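Local coordinates for protein TetR/AcrR family transcriptional regulator (PDB 6G8G) that probably represses transcription as a TetR-family DNA-binding regulator, and binds the flavonoid genistein, which is likely to act as its inducer, at residues A[29-34]-A[46-51]; A[69-73]-A[116-120]. All coordinates share one frame; numbering follows the deposited sequence.

Contact 1: residues A[29-34]-A[46-51]; sequences AAWQLF and AIAKAA
A46 meets L33 near the start of helix 44-51: the CB of A46 lies 4.1 Å from L33 CD1, and L33 CD1 also rests against the A46 carbonyl. I47 comes next and buries more surface than any other residue here. Its CG1 branch stands anti to the carbonyl carbon (chi1 -73°), which carries CD1 back toward the first helix. From there CD1 reaches two residues one turn apart, the CB of A30 at 4.1 Å and the CE1–CZ side of the F34 ring, the isoleucine crossing the phenylalanine at about a right angle. Lower on the same branch, I47 CG1 packs 4.0 Å from L33 CD1, so one leucine methyl bridges A46, I47 and A50. A50 sets its CB 4.3 Å from that methyl and an equal distance from the CB of A29. A51 closes the row, methyl against methyl, with its CB 4.0 Å from A29 CB. With small side chains on both, A29 and A51 lie 5.7 Å apart at their CA atoms. No hydrogen bond joins the segments; apolar contact alone ties them, with axes 9.3 Å apart at an angle of 124°. Together they pack the first helix of the TetR-type DNA-binding domain on the first helix of its helix-turn-helix. T42, in the loop between them, touches L33, F34 and I47, while helix 65-82 supplies L68 against I47 and L72 against F34, with I119 of helix 114-121 also reaching F34.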
loop_
_atom_site.group_PDB
_atom_site.type_symbol
_atom_site.label_atom_id
_atom_site.label_comp_id
_atom_site.label_asym_id
_atom_site.label_seq_id
_atom_site.Cartn_x
_atom_site.Cartn_y
_atom_site.Cartn_z
ATOM N N ALA A 29 -5.431 13.799 24.492
ATOM C CA ALA A 29 -5.474 12.668 25.412
ATOM C C ALA A 29 -6.028 11.405 24.736
ATOM O O ALA A 29 -5.595 10.281 25.027
ATOM C CB ALA A 29 -6.304 13.019 26.628
ATOM N N ALA A 30 -6.996 11.605 23.854
ATOM C CA ALA A 30 -7.633 10.506 23.173
ATOM C C ALA A 30 -6.689 9.946 22.164
ATOM O O ALA A 30 -6.608 8.743 21.983
ATOM C CB ALA A 30 -8.904 10.970 22.498
ATOM N N TRP A 31 -5.970 10.820 21.494
ATOM C CA TRP A 31 -4.988 10.366 20.514
ATOM C C TRP A 31 -3.996 9.432 21.215
ATOM O O TRP A 31 -3.765 8.312 20.772
ATOM C CB TRP A 31 -4.314 11.596 19.892
ATOM C CG TRP A 31 -3.272 11.367 18.924
ATOM C CD1 TRP A 31 -1.968 11.828 18.956
ATOM C CD2 TRP A 31 -3.421 10.659 17.727
ATOM N NE1 TRP A 31 -1.300 11.424 17.831
ATOM C CE2 TRP A 31 -2.168 10.700 17.058
ATOM C CE3 TRP A 31 -4.495 9.969 17.143
ATOM C CZ2 TRP A 31 -1.965 10.083 15.840
ATOM C CZ3 TRP A 31 -4.294 9.356 15.943
ATOM C CH2 TRP A 31 -3.034 9.415 15.294
ATOM N N GLN A 32 -3.462 9.888 22.343
ATOM C CA GLN A 32 -2.515 9.116 23.110
ATOM C C GLN A 32 -3.054 7.716 23.414
ATOM O O GLN A 32 -2.369 6.717 23.205
ATOM C CB GLN A 32 -2.209 9.841 24.406
ATOM C CG GLN A 32 -1.168 9.165 25.289
ATOM C CD GLN A 32 0.217 9.035 24.692
ATOM O OE1 GLN A 32 1.078 9.877 24.942
ATOM N NE2 GLN A 32 0.473 7.937 23.957
ATOM N N LEU A 33 -4.272 7.627 23.911
ATOM C CA LEU A 33 -4.814 6.329 24.261
ATOM C C LEU A 33 -5.092 5.437 23.057
ATOM O O LEU A 33 -4.867 4.227 23.098
ATOM C CB LEU A 33 -6.097 6.484 25.082
ATOM C CG LEU A 33 -5.868 6.971 26.518
ATOM C CD1 LEU A 33 -7.166 7.379 27.186
ATOM C CD2 LEU A 33 -5.203 5.873 27.334
ATOM N N PHE A 34 -5.591 6.026 21.984
ATOM C CA PHE A 34 -5.881 5.250 20.815
ATOM C C PHE A 34 -4.595 4.611 20.313
ATOM O O PHE A 34 -4.614 3.454 19.876
ATOM C CB PHE A 34 -6.522 6.100 19.712
ATOM C CG PHE A 34 -7.895 6.592 20.035
ATOM C CD1 PHE A 34 -8.691 5.958 20.960
ATOM C CD2 PHE A 34 -8.396 7.686 19.396
ATOM C CE1 PHE A 34 -9.952 6.449 21.271
ATOM C CE2 PHE A 34 -9.648 8.179 19.707
ATOM C CZ PHE A 34 -10.430 7.557 20.641
ATOM N N ALA A 46 -11.871 6.326 30.381
ATOM C CA ALA A 46 -10.418 6.517 30.444
ATOM C C ALA A 46 -9.993 7.871 29.868
ATOM O O ALA A 46 -9.065 8.504 30.366
ATOM C CB ALA A 46 -9.726 5.402 29.682
ATOM N N ILE A 47 -10.674 8.290 28.804
ATOM C CA ILE A 47 -10.355 9.532 28.104
ATOM C C ILE A 47 -10.642 10.716 29.004
ATOM O O ILE A 47 -9.835 11.654 29.110
ATOM C CB ILE A 47 -11.161 9.662 26.785
ATOM C CG1 ILE A 47 -10.607 8.688 25.740
ATOM C CG2 ILE A 47 -11.097 11.081 26.251
ATOM C CD1 ILE A 47 -11.493 8.457 24.543
ATOM N N ALA A 48 -11.795 10.664 29.662
ATOM C CA ALA A 48 -12.149 11.713 30.583
ATOM C C ALA A 48 -11.098 11.843 31.678
ATOM O O ALA A 48 -10.646 12.961 31.975
ATOM C CB ALA A 48 -13.511 11.449 31.176
ATOM N N LYS A 49 -10.695 10.714 32.256
ATOM C CA LYS A 49 -9.724 10.754 33.349
ATOM C C LYS A 49 -8.409 11.331 32.861
ATOM O O LYS A 49 -7.853 12.214 33.495
ATOM C CB LYS A 49 -9.490 9.369 33.965
ATOM C CG LYS A 49 -10.702 8.803 34.698
ATOM C CD LYS A 49 -10.380 7.416 35.338
ATOM C CE LYS A 49 -9.789 7.698 36.677
ATOM N NZ LYS A 49 -9.827 6.542 37.588
ATOM N N ALA A 50 -7.934 10.855 31.719
ATOM C CA ALA A 50 -6.648 11.295 31.211
ATOM C C ALA A 50 -6.669 12.777 30.849
ATOM O O ALA A 50 -5.661 13.452 30.972
ATOM C CB ALA A 50 -6.241 10.461 30.025
ATOM N N ALA A 51 -7.813 13.299 30.421
ATOM C CA ALA A 51 -7.911 14.732 30.088
ATOM C C ALA A 51 -8.260 15.612 31.278
ATOM O O ALA A 51 -8.161 16.821 31.181
ATOM C CB ALA A 51 -8.932 14.942 28.983
#

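Contact 2: residues A[69-73]-A[116-120]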
loop_
_atom_site.group_PDB
_atom_site.type_symbol
_atom_site.label_atom_id
_atom_site.label_comp_id
_atom_site.label_asym_id
_atom_site.label_seq_id
_atom_site.Cartn_x
_atom_site.Cartn_y
_atom_site.Cartn_z
ATOM N N PHE A 69 -13.062 10.353 17.386
ATOM C CA PHE A 69 -12.066 9.888 16.434
ATOM C C PHE A 69 -12.225 10.535 15.052
ATOM O O PHE A 69 -11.240 10.836 14.358
ATOM C CB PHE A 69 -12.138 8.379 16.301
ATOM C CG PHE A 69 -10.936 7.770 15.636
ATOM C CD1 PHE A 69 -9.689 8.325 15.782
ATOM C CD2 PHE A 69 -11.050 6.622 14.896
ATOM C CE1 PHE A 69 -8.592 7.779 15.164
ATOM C CE2 PHE A 69 -9.965 6.071 14.273
ATOM C CZ PHE A 69 -8.731 6.650 14.410
ATOM N N ALA A 70 -13.471 10.775 14.670
ATOM C CA ALA A 70 -13.741 11.513 13.466
ATOM C C ALA A 70 -13.124 12.906 13.505
ATOM O O ALA A 70 -12.533 13.351 12.508
ATOM C CB ALA A 70 -15.228 11.595 13.225
ATOM N N SER A 71 -13.206 13.602 14.631
ATOM C CA SER A 71 -12.521 14.915 14.741
ATOM C C SER A 71 -11.016 14.793 14.585
ATOM O O SER A 71 -10.373 15.652 13.996
ATOM C CB SER A 71 -12.796 15.562 16.084
ATOM O OG SER A 71 -14.076 16.140 16.129
ATOM N N LEU A 72 -10.451 13.736 15.149
ATOM C CA LEU A 72 -9.016 13.537 15.056
ATOM C C LEU A 72 -8.617 13.318 13.629
ATOM O O LEU A 72 -7.666 13.926 13.139
ATOM C CB LEU A 72 -8.597 12.325 15.828
ATOM C CG LEU A 72 -8.356 12.646 17.317
ATOM C CD1 LEU A 72 -8.413 11.435 18.235
ATOM C CD2 LEU A 72 -7.010 13.349 17.475
ATOM N N ILE A 73 -9.375 12.452 12.957
ATOM C CA ILE A 73 -9.156 12.207 11.549
ATOM C C ILE A 73 -9.245 13.459 10.709
ATOM O O ILE A 73 -8.327 13.755 9.962
ATOM C CB ILE A 73 -10.158 11.209 10.996
ATOM C CG1 ILE A 73 -9.804 9.828 11.485
ATOM C CG2 ILE A 73 -10.143 11.195 9.479
ATOM C CD1 ILE A 73 -10.900 8.818 11.247
ATOM N N PHE A 116 -2.297 6.413 12.093
ATOM C CA PHE A 116 -3.737 6.380 11.766
ATOM C C PHE A 116 -4.149 5.115 11.094
ATOM O O PHE A 116 -5.183 4.507 11.423
ATOM C CB PHE A 116 -4.139 7.528 10.855
ATOM C CG PHE A 116 -4.659 8.703 11.597
ATOM C CD1 PHE A 116 -5.944 8.677 12.118
ATOM C CD2 PHE A 116 -3.874 9.801 11.810
ATOM C CE1 PHE A 116 -6.442 9.708 12.826
ATOM C CE2 PHE A 116 -4.377 10.859 12.514
ATOM C CZ PHE A 116 -5.665 10.812 13.024
ATOM N N VAL A 117 -3.346 4.724 10.127
ATOM C CA VAL A 117 -3.689 3.555 9.365
ATOM C C VAL A 117 -3.605 2.331 10.268
ATOM O O VAL A 117 -4.395 1.384 10.147
ATOM C CB VAL A 117 -2.754 3.404 8.163
ATOM C CG1 VAL A 117 -2.964 2.059 7.482
ATOM C CG2 VAL A 117 -2.970 4.558 7.194
ATOM N N ARG A 118 -2.634 2.343 11.168
ATOM C CA ARG A 118 -2.488 1.239 12.065
ATOM C C ARG A 118 -3.737 1.120 12.905
ATOM O O ARG A 118 -4.310 0.056 13.023
ATOM C CB ARG A 118 -1.295 1.425 12.973
ATOM C CG ARG A 118 -0.638 0.117 13.205
ATOM C CD ARG A 118 0.499 0.339 14.167
ATOM N NE ARG A 118 1.745 0.236 13.405
ATOM C CZ ARG A 118 2.704 1.161 13.329
ATOM N NH1 ARG A 118 2.624 2.305 14.037
ATOM N NH2 ARG A 118 3.775 0.893 12.568
ATOM N N ILE A 119 -4.142 2.231 13.493
ATOM C CA ILE A 119 -5.298 2.244 14.359
ATOM C C ILE A 119 -6.554 1.778 13.651
ATOM O O ILE A 119 -7.280 0.966 14.209
ATOM C CB ILE A 119 -5.548 3.629 14.937
ATOM C CG1 ILE A 119 -4.460 3.960 15.943
ATOM C CG2 ILE A 119 -6.891 3.670 15.642
ATOM C CD1 ILE A 119 -4.407 5.432 16.296
ATOM N N ILE A 120 -6.789 2.249 12.430
ATOM C CA ILE A 120 -7.963 1.829 11.689
ATOM C C ILE A 120 -7.900 0.351 11.219
ATOM O O ILE A 120 -8.896 -0.401 11.303
ATOM C CB ILE A 120 -8.192 2.737 10.495
ATOM C CG1 ILE A 120 -8.525 4.116 11.004
ATOM C CG2 ILE A 120 -9.353 2.207 9.655
ATOM C CD1 ILE A 120 -8.244 5.214 10.003
#
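F69 and F116 meet rim to rim, neither ring lying over the face of the other. Their planes are only 14° apart and their centroids 6.0 Å, and the side chains slide past each other from opposite helices, with F69 CE1 against F116 CE1. F69 owes its reach to a first torsion that puts CG anti to the backbone N (chi1 -165°), pointing the ring toward a helix whose axis lies 12.6 Å away and runs roughly antiparallel, at 153°.

Aliphatic groups fill in around the two rings. I119 CG2 packs 3.7 Å from F69 CZ, and I120 CG1 comes in at the ring edge, 4.1 Å from F69 CE2. On its own helix, I73 lays CD1 over the centre of the F69 ring while its CG1 touches F116 CE1; beyond, F116 CZ lies beside the backbone carbonyl of L72. Hydrogen bonds play no part across the helices. Were F69 cut back to an alanine, I119 and I120 would probably lose the ring they pack on, I73 CD1 the face beneath it, and F116 its aromatic neighbour.

I120 also packs on L185 of the second subunit, and the side chain of F116 is about 11 Å from the bound genistein. A long helix ending the DNA-binding domain, lodged against the ligand-binding domain through a buried apolar seam, is characteristic of TetR-family regulators.

Overall arrangement
Contact 1 is partly buried, well out from the centre of the chain, and joins two helices inside the DNA-binding domain; contact 2 is wholly buried, nearer that centre, and joins this domain to the ligand-binding one. They share no helix, yet they touch: the W31 ring meets the F116 ring, and F34 packs on F69 and L72. Both are apolar and lack cross-segment hydrogen bonds. Alanine methyls, L33 and the I47 branch pack contact 1 at a shorter axis separation than the phenylalanines and isoleucines of contact 2. Helix 23-37 thus packs on both helices of contact 2.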